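Local coordinates for DUF5625 domain-containing protein (Sulfurospirillum deleyianum, PDB 3NKG), which is of unknown function but has a two-sheet beta-sandwich fold of the galactose-binding-domain clan, consistent with a possible role in ligand binding, at residues 20-26 and 143-149; 31-37 and 164-170; 54-58 and 130-134; 58-63 and 123-127. One frame throughout, in Å; residues are numbered along the deposited sequence.

In the fold
Contacts 1 and 2 each join two antiparallel strands, but in different sheets of the sandwich, and they touch through side chains such as Phe147 and Ile167. Contacts 2 and 3 are buried, contacts 1 and 4 only partly so. Contact 2 joins inner strands, its centre about 8 Å from that of the chain; contact 1, about 16 Å out, includes an edge strand and carries charges on its outer face. Contacts 3 and 4 share Leu58 and an acetic acid molecule, their centres about 7 Å apart. Contact 3 sets the end of helix 49-58 against the start of strand 132-140, beside contact 2; contact 4 joins two largely irregular segments. In both, side-chain donors, Arg133 and Asn126, take a larger part, binding backbone carbonyl oxygens.

Contact 1: residues 20-26 and 143-149; sequences VEKEVKI and GKYIFRI
Val20 to Ile26 pair antiparallel with Gly143 to Ile149 in unbroken register, the strand axes closing to 4.5 Å with their N-to-C directions 153° apart. Backbone hydrogen bonds come in couples at every second residue, joining Val20 with Ile149, Lys22 with Phe147, Val24 with Tyr145 and Ile26 with Gly143. The bond from Ile149 N to Val20 O is 2.8 Å long and nearly straight, at 171°. At the intervening pairs CA-H groups approach carbonyls, as where Glu23 CA lies 3.2 Å from Tyr145 O.

Apolar contacts gather on the face that bears Val24, Ile26, Tyr145 and Phe147. With Val24 CG1 anti to its own nitrogen (chi1 163°), CG2 is left to meet Phe147 CD1 at 3.5 Å. Ile26 CG1 reaches Tyr145 CE1 at 3.4 Å, the side chains crossing at about a right angle.

The other face is largely charged. Glu21 OE1 comes to the edge of the Arg148 guanidinium in a long salt bridge, 3.8 Å from NH2. Ile146 spreads between the two glutamates, CG2 against Glu21 CG and CD1 against Glu23 CB.

Strand 18-26 is an outermost strand of its sheet; strand 143-151 continues the pairing to strand 98-107, while Val24 and Phe147 pack on Ile167 of strand 163-169 in the opposing sheet.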
# COMPACT_ATOMS: atom_id res chain seq x y z
N VAL A 20 0.04 4.57 -13.20
CA VAL A 20 -1.36 4.37 -13.48
C VAL A 20 -2.15 5.61 -13.05
O VAL A 20 -1.88 6.20 -12.01
CB VAL A 20 -1.92 3.13 -12.75
CG1 VAL A 20 -3.40 2.99 -13.04
CG2 VAL A 20 -1.17 1.91 -13.21
N GLU A 21 -3.13 6.00 -13.86
CA GLU A 21 -3.91 7.20 -13.59
C GLU A 21 -5.40 6.86 -13.66
O GLU A 21 -5.86 6.32 -14.67
CB GLU A 21 -3.53 8.28 -14.61
CG GLU A 21 -3.96 9.68 -14.30
CD GLU A 21 -3.32 10.69 -15.24
OE1 GLU A 21 -2.08 10.87 -15.18
OE2 GLU A 21 -4.06 11.33 -16.03
N LYS A 22 -6.16 7.13 -12.61
CA LYS A 22 -7.60 6.93 -12.69
C LYS A 22 -8.42 8.05 -12.05
O LYS A 22 -7.99 8.68 -11.08
CB LYS A 22 -8.01 5.57 -12.13
CG LYS A 22 -7.61 4.43 -13.04
CD LYS A 22 -7.72 3.07 -12.37
CE LYS A 22 -7.02 2.00 -13.20
NZ LYS A 22 -7.14 0.64 -12.60
N GLU A 23 -9.60 8.30 -12.61
CA GLU A 23 -10.53 9.24 -12.01
C GLU A 23 -11.21 8.54 -10.85
O GLU A 23 -11.55 7.36 -10.92
CB GLU A 23 -11.57 9.73 -13.02
CG GLU A 23 -12.57 10.68 -12.39
CD GLU A 23 -13.55 11.26 -13.42
OE1 GLU A 23 -13.16 11.42 -14.60
OE2 GLU A 23 -14.71 11.54 -13.03
N VAL A 24 -11.40 9.29 -9.79
CA VAL A 24 -11.87 8.74 -8.56
C VAL A 24 -12.96 9.65 -8.02
O VAL A 24 -12.75 10.87 -7.90
CB VAL A 24 -10.71 8.69 -7.53
CG1 VAL A 24 -11.27 8.50 -6.13
CG2 VAL A 24 -9.72 7.60 -7.93
N LYS A 25 -14.10 9.07 -7.68
CA LYS A 25 -15.21 9.83 -7.16
C LYS A 25 -15.36 9.60 -5.67
O LYS A 25 -15.57 8.47 -5.23
CB LYS A 25 -16.50 9.47 -7.90
CG LYS A 25 -17.70 10.34 -7.53
CD LYS A 25 -18.84 10.18 -8.53
CE LYS A 25 -20.05 11.04 -8.18
NZ LYS A 25 -21.15 10.88 -9.19
N ILE A 26 -15.23 10.67 -4.89
CA ILE A 26 -15.49 10.63 -3.46
C ILE A 26 -16.94 11.06 -3.17
O ILE A 26 -17.32 12.20 -3.46
CB ILE A 26 -14.51 11.56 -2.71
CG1 ILE A 26 -13.05 11.20 -3.04
CG2 ILE A 26 -14.78 11.52 -1.22
CD1 ILE A 26 -12.61 9.78 -2.59
N GLY A 143 -16.47 14.86 -4.14
CA GLY A 143 -16.09 15.43 -5.41
C GLY A 143 -15.41 14.43 -6.30
O GLY A 143 -15.43 13.23 -6.04
N LYS A 144 -14.78 14.94 -7.36
CA LYS A 144 -14.11 14.12 -8.35
C LYS A 144 -12.63 14.45 -8.36
O LYS A 144 -12.26 15.63 -8.27
CB LYS A 144 -14.70 14.39 -9.74
CG LYS A 144 -15.00 13.13 -10.54
CD LYS A 144 -16.47 13.06 -10.99
CE LYS A 144 -16.78 14.03 -12.14
NZ LYS A 144 -18.21 13.95 -12.58
N TYR A 145 -11.80 13.42 -8.51
CA TYR A 145 -10.35 13.57 -8.44
C TYR A 145 -9.64 12.71 -9.50
O TYR A 145 -10.18 11.69 -9.94
CB TYR A 145 -9.83 13.15 -7.04
CG TYR A 145 -10.45 13.95 -5.92
CD1 TYR A 145 -11.66 13.55 -5.33
CD2 TYR A 145 -9.83 15.10 -5.44
CE1 TYR A 145 -12.22 14.26 -4.30
CE2 TYR A 145 -10.39 15.84 -4.41
CZ TYR A 145 -11.59 15.41 -3.85
OH TYR A 145 -12.16 16.15 -2.84
N ILE A 146 -8.45 13.14 -9.90
CA ILE A 146 -7.56 12.28 -10.66
C ILE A 146 -6.42 11.82 -9.75
O ILE A 146 -5.65 12.64 -9.23
CB ILE A 146 -6.97 13.00 -11.87
CG1 ILE A 146 -8.11 13.53 -12.77
CG2 ILE A 146 -6.00 12.10 -12.63
CD1 ILE A 146 -9.13 12.49 -13.08
N PHE A 147 -6.32 10.51 -9.56
CA PHE A 147 -5.20 9.94 -8.83
C PHE A 147 -4.18 9.40 -9.81
O PHE A 147 -4.51 8.62 -10.70
CB PHE A 147 -5.70 8.81 -7.95
CG PHE A 147 -6.26 9.25 -6.63
CD1 PHE A 147 -7.46 9.96 -6.57
CD2 PHE A 147 -5.60 8.94 -5.44
CE1 PHE A 147 -7.99 10.36 -5.34
CE2 PHE A 147 -6.12 9.33 -4.22
CZ PHE A 147 -7.32 10.05 -4.16
N ARG A 148 -2.94 9.81 -9.66
CA ARG A 148 -1.87 9.24 -10.44
C ARG A 148 -0.93 8.53 -9.46
O ARG A 148 -0.51 9.12 -8.47
CB ARG A 148 -1.14 10.34 -11.20
CG ARG A 148 0.01 9.86 -12.04
CD ARG A 148 0.73 11.06 -12.63
NE ARG A 148 2.06 10.69 -13.07
CZ ARG A 148 2.49 10.74 -14.32
NH1 ARG A 148 3.74 10.39 -14.61
NH2 ARG A 148 1.66 11.15 -15.29
N ILE A 149 -0.64 7.26 -9.74
CA ILE A 149 0.18 6.46 -8.84
C ILE A 149 1.36 5.91 -9.62
O ILE A 149 1.18 5.25 -10.64
CB ILE A 149 -0.60 5.28 -8.20
CG1 ILE A 149 -1.84 5.78 -7.45
CG2 ILE A 149 0.34 4.50 -7.21
CD1 ILE A 149 -3.12 5.76 -8.27

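Contact 2: residues 31-37 and 164-170; sequences SYHLILQ and DFTIYIN
His33 and Tyr168 form a hydrogen-bonded pair in the antiparallel join of 31-37 with 164-170, both segments lying on inner strands of one sheet of the beta-sandwich. His33 CB sits over the face of the Tyr168 ring, 4.0 Å from its centroid. The two ring planes are 59° apart, an oblique aromatic pair. Tyr168 CG is tucked between the backbone N and the carbonyl carbon (chi1 72°), which brings the ring across to the neighbouring strand, where CE2 also touches Ile35 CD1 at 3.7 Å. Asn170 CB lies over one face of the imidazole, 3.8 Å from its centroid.

These groups are positioned by a second set of bonds. Asn170 ND2 donates to Ser31 OG over 2.9 Å, and His33 ND1 is hydrogen-bonded to Thr137 OG1 on the adjoining strand 132-140. With an alanine at His33, Asn170 CB would probably lose the ring it rests on and Thr137 OG1 its imidazole partner.

On the opposite face of the sheet, Leu34 and Ile167 lie side by side, CD2 to CG1 3.6 Å. Leu34 CD1 and Leu36 CD2 both meet the Phe165 ring at its edge, and Phe165 in turn packs on Phe147 and Ile149 of the second sheet. Toward the other end, Thr166 OG1 bonds to Ser8 OG on strand 7-11 and donates to Gln37 OE1 at 2.9 Å, standing 35° out of the carbonyl plane, off the lone pairs.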
# COMPACT_ATOMS: atom_id res chain seq x y z
N SER A 31 -12.37 10.96 5.91
CA SER A 31 -10.98 10.58 5.74
C SER A 31 -10.96 9.19 5.11
O SER A 31 -11.89 8.39 5.32
CB SER A 31 -10.19 10.59 7.06
OG SER A 31 -10.75 9.71 8.02
N TYR A 32 -9.90 8.94 4.33
CA TYR A 32 -9.77 7.72 3.55
C TYR A 32 -8.40 7.14 3.67
O TYR A 32 -7.40 7.84 3.56
CB TYR A 32 -10.00 7.99 2.06
CG TYR A 32 -11.42 8.32 1.76
CD1 TYR A 32 -11.91 9.60 1.98
CD2 TYR A 32 -12.29 7.34 1.29
CE1 TYR A 32 -13.26 9.91 1.72
CE2 TYR A 32 -13.61 7.63 1.03
CZ TYR A 32 -14.10 8.92 1.25
OH TYR A 32 -15.42 9.19 0.98
N HIS A 33 -8.35 5.83 3.86
CA HIS A 33 -7.08 5.13 3.85
C HIS A 33 -6.65 4.84 2.42
O HIS A 33 -7.47 4.43 1.59
CB HIS A 33 -7.21 3.79 4.58
CG HIS A 33 -7.57 3.93 6.02
ND1 HIS A 33 -6.93 4.82 6.86
CD2 HIS A 33 -8.51 3.30 6.77
CE1 HIS A 33 -7.46 4.73 8.07
NE2 HIS A 33 -8.43 3.82 8.04
N LEU A 34 -5.35 5.03 2.16
CA LEU A 34 -4.71 4.63 0.92
C LEU A 34 -3.76 3.49 1.25
O LEU A 34 -2.91 3.64 2.12
CB LEU A 34 -3.90 5.78 0.33
CG LEU A 34 -4.60 7.12 0.14
CD1 LEU A 34 -3.74 8.01 -0.74
CD2 LEU A 34 -5.96 6.93 -0.49
N ILE A 35 -3.90 2.35 0.58
CA ILE A 35 -3.11 1.17 0.95
C ILE A 35 -2.73 0.39 -0.28
O ILE A 35 -3.29 0.60 -1.37
CB ILE A 35 -3.91 0.21 1.87
CG1 ILE A 35 -4.98 -0.52 1.07
CG2 ILE A 35 -4.55 0.96 3.07
CD1 ILE A 35 -5.85 -1.46 1.88
N LEU A 36 -1.78 -0.53 -0.12
CA LEU A 36 -1.51 -1.50 -1.16
C LEU A 36 -1.96 -2.85 -0.66
O LEU A 36 -1.66 -3.23 0.49
CB LEU A 36 0.00 -1.55 -1.46
CG LEU A 36 0.63 -0.24 -1.90
CD1 LEU A 36 2.12 -0.43 -2.05
CD2 LEU A 36 -0.00 0.24 -3.18
N GLN A 37 -2.64 -3.61 -1.52
CA GLN A 37 -3.08 -4.97 -1.20
C GLN A 37 -2.41 -5.95 -2.13
O GLN A 37 -2.52 -5.83 -3.36
CB GLN A 37 -4.59 -5.11 -1.37
CG GLN A 37 -5.41 -4.19 -0.48
CD GLN A 37 -6.90 -4.43 -0.64
OE1 GLN A 37 -7.49 -4.09 -1.68
NE2 GLN A 37 -7.52 -5.03 0.37
N ASP A 164 -2.90 -4.24 -5.71
CA ASP A 164 -3.89 -3.17 -5.89
C ASP A 164 -3.52 -1.96 -5.03
O ASP A 164 -3.21 -2.11 -3.84
CB ASP A 164 -5.28 -3.63 -5.45
CG ASP A 164 -5.93 -4.57 -6.43
OD1 ASP A 164 -5.69 -4.42 -7.65
OD2 ASP A 164 -6.69 -5.46 -5.99
N PHE A 165 -3.53 -0.79 -5.63
CA PHE A 165 -3.66 0.45 -4.86
C PHE A 165 -5.14 0.63 -4.52
O PHE A 165 -6.00 0.62 -5.41
CB PHE A 165 -3.13 1.64 -5.66
CG PHE A 165 -3.36 2.96 -5.00
CD1 PHE A 165 -2.46 3.44 -4.05
CD2 PHE A 165 -4.45 3.73 -5.33
CE1 PHE A 165 -2.66 4.67 -3.44
CE2 PHE A 165 -4.66 4.97 -4.71
CZ PHE A 165 -3.77 5.43 -3.77
N THR A 166 -5.44 0.78 -3.24
CA THR A 166 -6.83 0.81 -2.79
C THR A 166 -7.17 2.02 -1.90
O THR A 166 -6.40 2.38 -1.01
CB THR A 166 -7.19 -0.50 -2.09
OG1 THR A 166 -7.20 -1.54 -3.05
CG2 THR A 166 -8.57 -0.42 -1.44
N ILE A 167 -8.31 2.65 -2.18
CA ILE A 167 -8.84 3.74 -1.36
C ILE A 167 -10.10 3.25 -0.68
O ILE A 167 -11.06 2.83 -1.34
CB ILE A 167 -9.17 4.98 -2.22
CG1 ILE A 167 -7.98 5.37 -3.07
CG2 ILE A 167 -9.60 6.19 -1.34
CD1 ILE A 167 -8.34 6.08 -4.34
N TYR A 168 -10.12 3.28 0.65
CA TYR A 168 -11.37 2.98 1.33
C TYR A 168 -11.60 3.91 2.53
O TYR A 168 -10.66 4.49 3.10
CB TYR A 168 -11.47 1.50 1.71
CG TYR A 168 -10.56 1.08 2.85
CD1 TYR A 168 -11.07 0.87 4.12
CD2 TYR A 168 -9.21 0.88 2.65
CE1 TYR A 168 -10.24 0.49 5.18
CE2 TYR A 168 -8.37 0.50 3.70
CZ TYR A 168 -8.90 0.30 4.96
OH TYR A 168 -8.07 -0.07 6.01
N ILE A 169 -12.87 4.07 2.91
CA ILE A 169 -13.23 5.08 3.88
C ILE A 169 -12.71 4.66 5.25
O ILE A 169 -12.70 3.47 5.56
CB ILE A 169 -14.76 5.31 3.91
CG1 ILE A 169 -15.08 6.71 4.44
CG2 ILE A 169 -15.45 4.22 4.71
CD1 ILE A 169 -16.55 7.08 4.34
N ASN A 170 -12.21 5.62 6.03
CA ASN A 170 -11.74 5.35 7.38
C ASN A 170 -12.91 5.35 8.38
O ASN A 170 -13.44 6.41 8.70
CB ASN A 170 -10.71 6.40 7.77
CG ASN A 170 -10.36 6.37 9.26
OD1 ASN A 170 -10.48 5.33 9.92
ND2 ASN A 170 -9.91 7.51 9.78
O HOH W 1 -8.39 -5.28 -4.21

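Contact 3: residues 54-58 and 130-134; sequences VWKFL and AYTRD. With ACY (acetic acid), chain C.
Arg133 CB rests against Leu58 CD2 at 3.9 Å, the two side chains sliding past each other in opposite directions. From there the arginine runs extended through CG to CD, then bends (chi3 -69°), which carries the guanidinium to the last turn of helix 49-58. Its NE is hydrogen-bonded to Gly125 O. Beyond CZ, NH1 bonds to Thr96 O and NH2 donates to Leu58 O over 2.8 Å at an N-H...O angle of 160°. The oxygen lies in the guanidinium plane, at its edge, although the nitrogen stands 37° above the carbonyl plane. All three nitrogens are thus used, which fixes the rotation of this buried group.

An arginine from the edge strand 132-140 of one sandwich sheet here takes a carbonyl at the C-terminal end of a helix; the partial negative charge of that end would probably favour the cation.

Leu58 CD1 reaches the backbone of Tyr131, 3.7 Å from its C atom. One turn earlier, Val54 CG1 meets Tyr131 CD1, also at 3.7 Å, with the side chains about perpendicular. An acetic acid molecule, probably from the crystallisation liquor, lies between two aromatic residues: its CH3 is over the face of the Trp55 ring, and its OXT lies 4.0 Å above the centre of the Tyr131 ring and accepts a hydrogen bond from Tyr131 N at 3.1 Å.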
# COMPACT_ATOMS: atom_id res chain seq x y z
N VAL A 54 5.50 -13.15 1.04
CA VAL A 54 4.87 -11.83 1.00
C VAL A 54 4.98 -11.15 2.35
O VAL A 54 5.26 -9.96 2.42
CB VAL A 54 3.41 -11.87 0.52
CG1 VAL A 54 2.77 -10.51 0.73
CG2 VAL A 54 3.35 -12.26 -0.96
N TRP A 55 4.76 -11.91 3.43
CA TRP A 55 5.03 -11.40 4.76
C TRP A 55 6.48 -10.87 4.87
O TRP A 55 6.73 -9.78 5.37
CB TRP A 55 4.85 -12.52 5.77
CG TRP A 55 4.55 -12.03 7.11
CD1 TRP A 55 4.68 -10.75 7.57
CD2 TRP A 55 4.06 -12.81 8.20
NE1 TRP A 55 4.29 -10.69 8.90
CE2 TRP A 55 3.91 -11.94 9.30
CE3 TRP A 55 3.74 -14.17 8.36
CZ2 TRP A 55 3.44 -12.39 10.54
CZ3 TRP A 55 3.28 -14.60 9.58
CH2 TRP A 55 3.14 -13.72 10.66
N LYS A 56 7.43 -11.66 4.39
CA LYS A 56 8.83 -11.24 4.45
C LYS A 56 9.04 -9.86 3.79
O LYS A 56 9.68 -8.96 4.36
CB LYS A 56 9.71 -12.30 3.78
CG LYS A 56 11.17 -11.83 3.60
CD LYS A 56 12.00 -12.97 2.99
CE LYS A 56 13.18 -12.45 2.18
NZ LYS A 56 13.88 -13.60 1.52
N PHE A 57 8.47 -9.71 2.59
CA PHE A 57 8.55 -8.46 1.81
C PHE A 57 7.89 -7.28 2.57
O PHE A 57 8.44 -6.17 2.61
CB PHE A 57 7.85 -8.67 0.44
CG PHE A 57 7.98 -7.50 -0.50
CD1 PHE A 57 7.04 -6.49 -0.52
CD2 PHE A 57 9.08 -7.41 -1.36
CE1 PHE A 57 7.16 -5.39 -1.40
CE2 PHE A 57 9.22 -6.33 -2.24
CZ PHE A 57 8.25 -5.31 -2.26
N LEU A 58 6.69 -7.49 3.10
CA LEU A 58 5.96 -6.44 3.84
C LEU A 58 6.66 -6.00 5.13
O LEU A 58 6.65 -4.81 5.48
CB LEU A 58 4.54 -6.91 4.18
CG LEU A 58 3.57 -7.04 2.99
CD1 LEU A 58 2.20 -7.61 3.40
CD2 LEU A 58 3.42 -5.67 2.33
N ALA A 130 -5.34 -8.00 5.60
CA ALA A 130 -4.58 -9.16 5.15
C ALA A 130 -3.62 -8.79 4.03
O ALA A 130 -4.02 -8.26 3.00
CB ALA A 130 -5.51 -10.28 4.69
N TYR A 131 -2.35 -9.09 4.23
CA TYR A 131 -1.32 -8.84 3.21
C TYR A 131 -1.43 -7.45 2.63
O TYR A 131 -1.52 -7.27 1.42
CB TYR A 131 -1.40 -9.91 2.11
CG TYR A 131 -1.17 -11.30 2.67
CD1 TYR A 131 0.11 -11.71 3.06
CD2 TYR A 131 -2.22 -12.20 2.81
CE1 TYR A 131 0.35 -12.97 3.56
CE2 TYR A 131 -2.00 -13.48 3.34
CZ TYR A 131 -0.72 -13.86 3.71
OH TYR A 131 -0.47 -15.11 4.22
N THR A 132 -1.42 -6.46 3.52
CA THR A 132 -1.53 -5.07 3.07
C THR A 132 -0.35 -4.25 3.56
O THR A 132 0.32 -4.57 4.55
CB THR A 132 -2.83 -4.37 3.61
OG1 THR A 132 -2.75 -4.26 5.03
CG2 THR A 132 -4.08 -5.14 3.23
N ARG A 133 -0.10 -3.17 2.85
CA ARG A 133 0.79 -2.16 3.38
C ARG A 133 0.04 -0.82 3.38
O ARG A 133 -0.52 -0.42 2.36
CB ARG A 133 2.07 -2.06 2.58
CG ARG A 133 2.85 -0.85 3.03
CD ARG A 133 4.22 -0.86 2.58
NE ARG A 133 5.06 -1.90 3.20
CZ ARG A 133 6.25 -2.20 2.70
NH1 ARG A 133 6.66 -1.56 1.60
NH2 ARG A 133 7.01 -3.14 3.27
N ASP A 134 -0.01 -0.19 4.55
CA ASP A 134 -0.71 1.08 4.75
C ASP A 134 0.21 2.22 4.29
O ASP A 134 1.36 2.30 4.72
CB ASP A 134 -1.10 1.23 6.22
CG ASP A 134 -2.30 0.34 6.62
OD1 ASP A 134 -2.95 -0.23 5.71
OD2 ASP A 134 -2.61 0.20 7.83
C ACY C . -0.16 -10.69 6.92
O ACY C . 0.57 -9.85 7.51
OXT ACY C . -1.41 -10.63 6.71
CH3 ACY C . 0.54 -11.90 6.40

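Contact 4: residues 58-63 and 123-127; sequences LGFNSY and TKGNG. With ACY (acetic acid), chain C.
The ring of Tyr63 carries Lys124 on one face: CE stands over its centre, 3.8 Å from the centroid and 12° off the normal. NZ follows at 4.3 Å from the same centroid, a cation-pi contact, with the two side chains crossing at about a right angle. Lys124 CG starts between the backbone N and the carbonyl carbon (chi1 54°), and the extended chain beyond it reaches across the ring. A water accepts from NZ and donates to Tyr63 OH, which is also hydrogen-bonded to Asp94 OD1. Putting a leucine in place of Tyr63 would probably leave the Lys124 ammonium without its aromatic face and Asp94 without the hydroxyl.

The second flat group is the Asn126 amide. Gly59 O lies near its plane and receives ND2 at 3.1 Å, while the same nitrogen donates to the acetic acid oxygen O at 3.0 Å. Asn126 N adds a nearly axial bond to Asn61 O of 2.9 Å, tying both backbone and side chain of one residue to the turn that follows helix 49-58.

Gly125 allows the close approach, since a CB there would lie about 3.0 Å from Asn61 O. Gly59 ends the helix with a positive phi, at which a CB would collide with Leu58 O. Leu58 O and Gly125 O, both acceptors, come within 3.1 Å; both bond to the Arg133 guanidinium, which would be expected to ease their repulsion. The acetic acid probably comes from the crystallisation liquor, and its bond to ND2 implies no more than that this amide can hold a small acceptor between the turn and the Trp55 and Tyr131 rings.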
# COMPACT_ATOMS: atom_id res chain seq x y z
N LEU A 58 6.69 -7.49 3.10
CA LEU A 58 5.96 -6.44 3.84
C LEU A 58 6.66 -6.00 5.13
O LEU A 58 6.65 -4.81 5.48
CB LEU A 58 4.54 -6.91 4.18
CG LEU A 58 3.57 -7.04 2.99
CD1 LEU A 58 2.20 -7.61 3.40
CD2 LEU A 58 3.42 -5.67 2.33
N GLY A 59 7.25 -6.94 5.86
CA GLY A 59 7.80 -6.66 7.18
C GLY A 59 6.83 -7.03 8.30
O GLY A 59 5.72 -7.50 8.03
N PHE A 60 7.24 -6.79 9.54
CA PHE A 60 6.46 -7.13 10.73
C PHE A 60 6.03 -5.92 11.58
O PHE A 60 5.07 -6.01 12.33
CB PHE A 60 7.29 -8.09 11.60
CG PHE A 60 7.40 -9.46 11.02
CD1 PHE A 60 8.23 -9.69 9.92
CD2 PHE A 60 6.68 -10.52 11.54
CE1 PHE A 60 8.33 -10.95 9.36
CE2 PHE A 60 6.79 -11.80 10.99
CZ PHE A 60 7.60 -12.02 9.90
N ASN A 61 6.79 -4.84 11.51
CA ASN A 61 6.46 -3.61 12.23
C ASN A 61 5.22 -2.95 11.62
O ASN A 61 4.97 -3.08 10.42
CB ASN A 61 7.66 -2.63 12.15
CG ASN A 61 8.85 -3.10 13.01
OD1 ASN A 61 8.66 -3.86 13.95
ND2 ASN A 61 10.06 -2.67 12.66
N SER A 62 4.47 -2.23 12.45
CA SER A 62 3.23 -1.60 12.01
C SER A 62 3.19 -0.13 12.40
O SER A 62 3.59 0.24 13.51
CB SER A 62 2.00 -2.30 12.62
OG SER A 62 2.00 -3.69 12.36
N TYR A 63 2.67 0.69 11.48
CA TYR A 63 2.59 2.14 11.66
C TYR A 63 1.17 2.63 11.36
O TYR A 63 0.56 2.19 10.39
CB TYR A 63 3.61 2.82 10.74
CG TYR A 63 5.04 2.41 11.05
CD1 TYR A 63 5.59 1.26 10.49
CD2 TYR A 63 5.83 3.18 11.90
CE1 TYR A 63 6.88 0.87 10.79
CE2 TYR A 63 7.14 2.80 12.22
CZ TYR A 63 7.66 1.64 11.65
OH TYR A 63 8.96 1.25 11.91
N THR A 123 7.09 3.92 1.60
CA THR A 123 6.20 3.02 2.34
C THR A 123 6.99 1.87 2.99
O THR A 123 8.06 1.43 2.48
CB THR A 123 5.11 2.46 1.44
OG1 THR A 123 5.64 1.43 0.61
CG2 THR A 123 4.52 3.58 0.55
N LYS A 124 6.47 1.39 4.11
CA LYS A 124 7.14 0.33 4.84
C LYS A 124 6.12 -0.34 5.74
O LYS A 124 5.05 0.18 5.99
CB LYS A 124 8.26 0.90 5.71
CG LYS A 124 7.75 2.02 6.64
CD LYS A 124 8.81 2.44 7.65
CE LYS A 124 8.30 3.61 8.48
NZ LYS A 124 9.37 4.23 9.30
N GLY A 125 6.47 -1.52 6.23
CA GLY A 125 5.67 -2.10 7.28
C GLY A 125 4.46 -2.88 6.81
O GLY A 125 4.15 -3.03 5.62
N ASN A 126 3.76 -3.38 7.80
CA ASN A 126 2.72 -4.35 7.62
C ASN A 126 1.40 -3.66 7.99
O ASN A 126 1.21 -3.29 9.13
CB ASN A 126 3.06 -5.49 8.59
CG ASN A 126 2.13 -6.65 8.49
OD1 ASN A 126 0.95 -6.53 8.80
ND2 ASN A 126 2.66 -7.80 8.08
N GLY A 127 0.52 -3.48 7.01
CA GLY A 127 -0.77 -2.82 7.23
C GLY A 127 -1.83 -3.59 8.02
O GLY A 127 -1.64 -4.75 8.37
C ACY C . -0.16 -10.69 6.92
O ACY C . 0.57 -9.85 7.51
OXT ACY C . -1.41 -10.63 6.71
CH3 ACY C . 0.54 -11.90 6.40
O HOH W 2 -0.11 -4.99 10.97
O HOH W 3 1.65 -0.40 9.31
O HOH W 4 11.03 3.22 11.21